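Local atomic coordinates of clan CA, family C40, NlpC/P60 superfamily cysteine peptidase (Trichomonas vaginalis, PDB entry 6BIO), a protein that probably acts as an NlpC/P60 cysteine peptidase, a laterally acquired peptidoglycan hydrolase with which the parasite targets bacteria. Residues Glu156-Leu161 against Trp188-Leu193. Residues are numbered along the deposited sequence; the frame is centred on the assembly and turned at random.
Sequences ERAANL and WAYNRL
Leu161 of helix 154-163 packs against the C-terminal part of helix 182-191 in the papain-like NlpC/P60 domain, where both helices also touch Met240 of strand 237-243. The contact is largely apolar. Leu161 has CG anti to its carbonyl carbon (chi1 -79°), beside the backbone N, and its two methyls meet residues 188-193: CD1 lies 3.5 Å from Ala189 O and 3.8 Å from Leu193 CG, while CD2 meets Trp188 CH2 at 3.9 Å. Both methyls touch CB of Arg192, and the backbones come closest at Leu161 and Ala189, whose CB atoms are 4.2 Å apart. Leu193, just beyond the helix, runs past Leu161 in the opposite direction; its CD1 reaches Ala158 and its CD2 the CB of Arg157, 3.8 Å away. Aromatic rings flank this layer. Tyr190 brings CZ within 3.6 Å of Ala158 CB, which approaches the ring obliquely, while its hydroxyl is hydrogen-bonded to Gly220 O. Polar ends turn elsewhere: Arg157 binds Asp154 and Gln148 O, and Arg192 forms a salt bridge with Asp51. Arg192 CG lies 3.6 Å above one face of the Trp188 ring, offset toward the rim, and Trp188 NE1 sits over the centre of the Arg192 guanidinium. The indole edge, nearly in plane, faces Leu161 O, which is 3.5 Å from Trp188 CZ3 and also hydrogen-bonded to Thr164 OG1.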
loop_
_atom_site.group_PDB
_atom_site.type_symbol
_atom_site.label_atom_id
_atom_site.label_comp_id
_atom_site.label_asym_id
_atom_site.label_seq_id
_atom_site.Cartn_x
_atom_site.Cartn_y
_atom_site.Cartn_z
ATOM N N GLU A 156 -1.729 -10.284 -8.145
ATOM C CA GLU A 156 -2.407 -11.383 -7.487
ATOM C C GLU A 156 -2.594 -11.073 -6.016
ATOM O O GLU A 156 -3.626 -11.413 -5.435
ATOM C CB GLU A 156 -1.617 -12.688 -7.690
ATOM C CG GLU A 156 -1.618 -13.093 -9.181
ATOM C CD GLU A 156 -1.007 -14.424 -9.490
ATOM O OE1 GLU A 156 -0.611 -15.157 -8.549
ATOM O OE2 GLU A 156 -1.006 -14.758 -10.716
ATOM N N ARG A 157 -1.626 -10.413 -5.381
ATOM C CA ARG A 157 -1.800 -10.083 -3.969
ATOM C C ARG A 157 -2.933 -9.077 -3.783
ATOM O O ARG A 157 -3.688 -9.148 -2.804
ATOM C CB ARG A 157 -0.484 -9.554 -3.391
ATOM C CG ARG A 157 0.637 -10.551 -3.428
ATOM C CD ARG A 157 1.915 -10.041 -2.742
ATOM N NE ARG A 157 2.945 -11.067 -2.799
ATOM C CZ ARG A 157 3.846 -11.193 -3.768
ATOM N NH1 ARG A 157 4.719 -12.198 -3.731
ATOM N NH2 ARG A 157 3.924 -10.297 -4.739
ATOM N N ALA A 158 -3.051 -8.113 -4.695
ATOM C CA ALA A 158 -4.128 -7.134 -4.600
ATOM C C ALA A 158 -5.485 -7.806 -4.754
ATOM O O ALA A 158 -6.433 -7.472 -4.031
ATOM C CB ALA A 158 -3.932 -6.065 -5.655
ATOM N N ALA A 159 -5.589 -8.770 -5.676
ATOM C CA ALA A 159 -6.827 -9.514 -5.873
ATOM C C ALA A 159 -7.190 -10.287 -4.616
ATOM O O ALA A 159 -8.360 -10.321 -4.217
ATOM C CB ALA A 159 -6.673 -10.463 -7.058
ATOM N N ASN A 160 -6.207 -10.922 -3.964
ATOM C CA ASN A 160 -6.507 -11.569 -2.685
ATOM C C ASN A 160 -7.029 -10.546 -1.670
ATOM O O ASN A 160 -8.003 -10.809 -0.948
ATOM C CB ASN A 160 -5.294 -12.304 -2.127
ATOM C CG ASN A 160 -5.570 -12.824 -0.697
ATOM O OD1 ASN A 160 -6.325 -13.793 -0.484
ATOM N ND2 ASN A 160 -4.965 -12.180 0.289
ATOM N N LEU A 161 -6.379 -9.381 -1.575
ATOM C CA LEU A 161 -6.802 -8.390 -0.577
ATOM C C LEU A 161 -8.259 -7.963 -0.770
ATOM O O LEU A 161 -8.997 -7.862 0.212
ATOM C CB LEU A 161 -5.859 -7.183 -0.604
ATOM C CG LEU A 161 -4.551 -7.456 0.137
ATOM C CD1 LEU A 161 -3.411 -6.595 -0.367
ATOM C CD2 LEU A 161 -4.745 -7.244 1.640
ATOM N N TRP A 188 -7.409 1.264 -0.612
ATOM C CA TRP A 188 -7.080 0.477 0.567
ATOM C C TRP A 188 -6.238 -0.742 0.186
ATOM O O TRP A 188 -5.241 -1.076 0.845
ATOM C CB TRP A 188 -8.383 0.059 1.281
ATOM C CG TRP A 188 -8.096 -0.996 2.322
ATOM C CD1 TRP A 188 -7.628 -0.810 3.567
ATOM C CD2 TRP A 188 -8.139 -2.414 2.115
ATOM N NE1 TRP A 188 -7.371 -2.031 4.160
ATOM C CE2 TRP A 188 -7.667 -3.026 3.286
ATOM C CE3 TRP A 188 -8.542 -3.223 1.052
ATOM C CZ2 TRP A 188 -7.591 -4.412 3.417
ATOM C CZ3 TRP A 188 -8.451 -4.582 1.199
ATOM C CH2 TRP A 188 -7.952 -5.158 2.361
ATOM N N ALA A 189 -6.682 -1.495 -0.820
ATOM C CA ALA A 189 -5.994 -2.739 -1.150
ATOM C C ALA A 189 -4.538 -2.450 -1.498
ATOM O O ALA A 189 -3.617 -3.152 -1.068
ATOM C CB ALA A 189 -6.697 -3.457 -2.301
ATOM N N TYR A 190 -4.308 -1.419 -2.321
ATOM C CA TYR A 190 -2.932 -1.088 -2.677
ATOM C C TYR A 190 -2.153 -0.477 -1.513
ATOM O O TYR A 190 -0.934 -0.694 -1.404
ATOM C CB TYR A 190 -2.887 -0.266 -3.988
ATOM C CG TYR A 190 -2.936 -1.216 -5.175
ATOM C CD1 TYR A 190 -1.781 -1.848 -5.566
ATOM C CD2 TYR A 190 -4.108 -1.510 -5.846
ATOM C CE1 TYR A 190 -1.784 -2.761 -6.572
ATOM C CE2 TYR A 190 -4.122 -2.441 -6.866
ATOM C CZ TYR A 190 -2.941 -3.035 -7.254
ATOM O OH TYR A 190 -2.902 -3.971 -8.263
ATOM N N ASN A 191 -2.830 0.188 -0.577
ATOM C CA ASN A 191 -2.161 0.657 0.635
ATOM C C ASN A 191 -1.508 -0.517 1.352
ATOM O O ASN A 191 -0.390 -0.402 1.857
ATOM C CB ASN A 191 -3.151 1.342 1.571
ATOM C CG ASN A 191 -2.464 1.772 2.853
ATOM O OD1 ASN A 191 -2.531 1.101 3.887
ATOM N ND2 ASN A 191 -1.745 2.869 2.781
ATOM N N ARG A 192 -2.188 -1.664 1.398
ATOM C CA ARG A 192 -1.648 -2.842 2.068
ATOM C C ARG A 192 -0.476 -3.481 1.341
ATOM O O ARG A 192 0.212 -4.340 1.921
ATOM C CB ARG A 192 -2.780 -3.826 2.254
ATOM C CG ARG A 192 -3.824 -3.412 3.305
ATOM C CD ARG A 192 -3.229 -3.230 4.660
ATOM N NE ARG A 192 -4.194 -3.036 5.727
ATOM C CZ ARG A 192 -4.495 -1.882 6.291
ATOM N NH1 ARG A 192 -4.011 -0.757 5.842
ATOM N NH2 ARG A 192 -5.306 -1.861 7.332
ATOM N N LEU A 193 -0.189 -3.054 0.115
ATOM C CA LEU A 193 0.993 -3.442 -0.650
ATOM C C LEU A 193 1.993 -2.302 -0.757
ATOM O O LEU A 193 2.963 -2.384 -1.528
ATOM C CB LEU A 193 0.558 -3.892 -2.051
ATOM C CG LEU A 193 -0.389 -5.107 -2.016
ATOM C CD1 LEU A 193 -0.939 -5.400 -3.395
ATOM C CD2 LEU A 193 0.285 -6.377 -1.456
#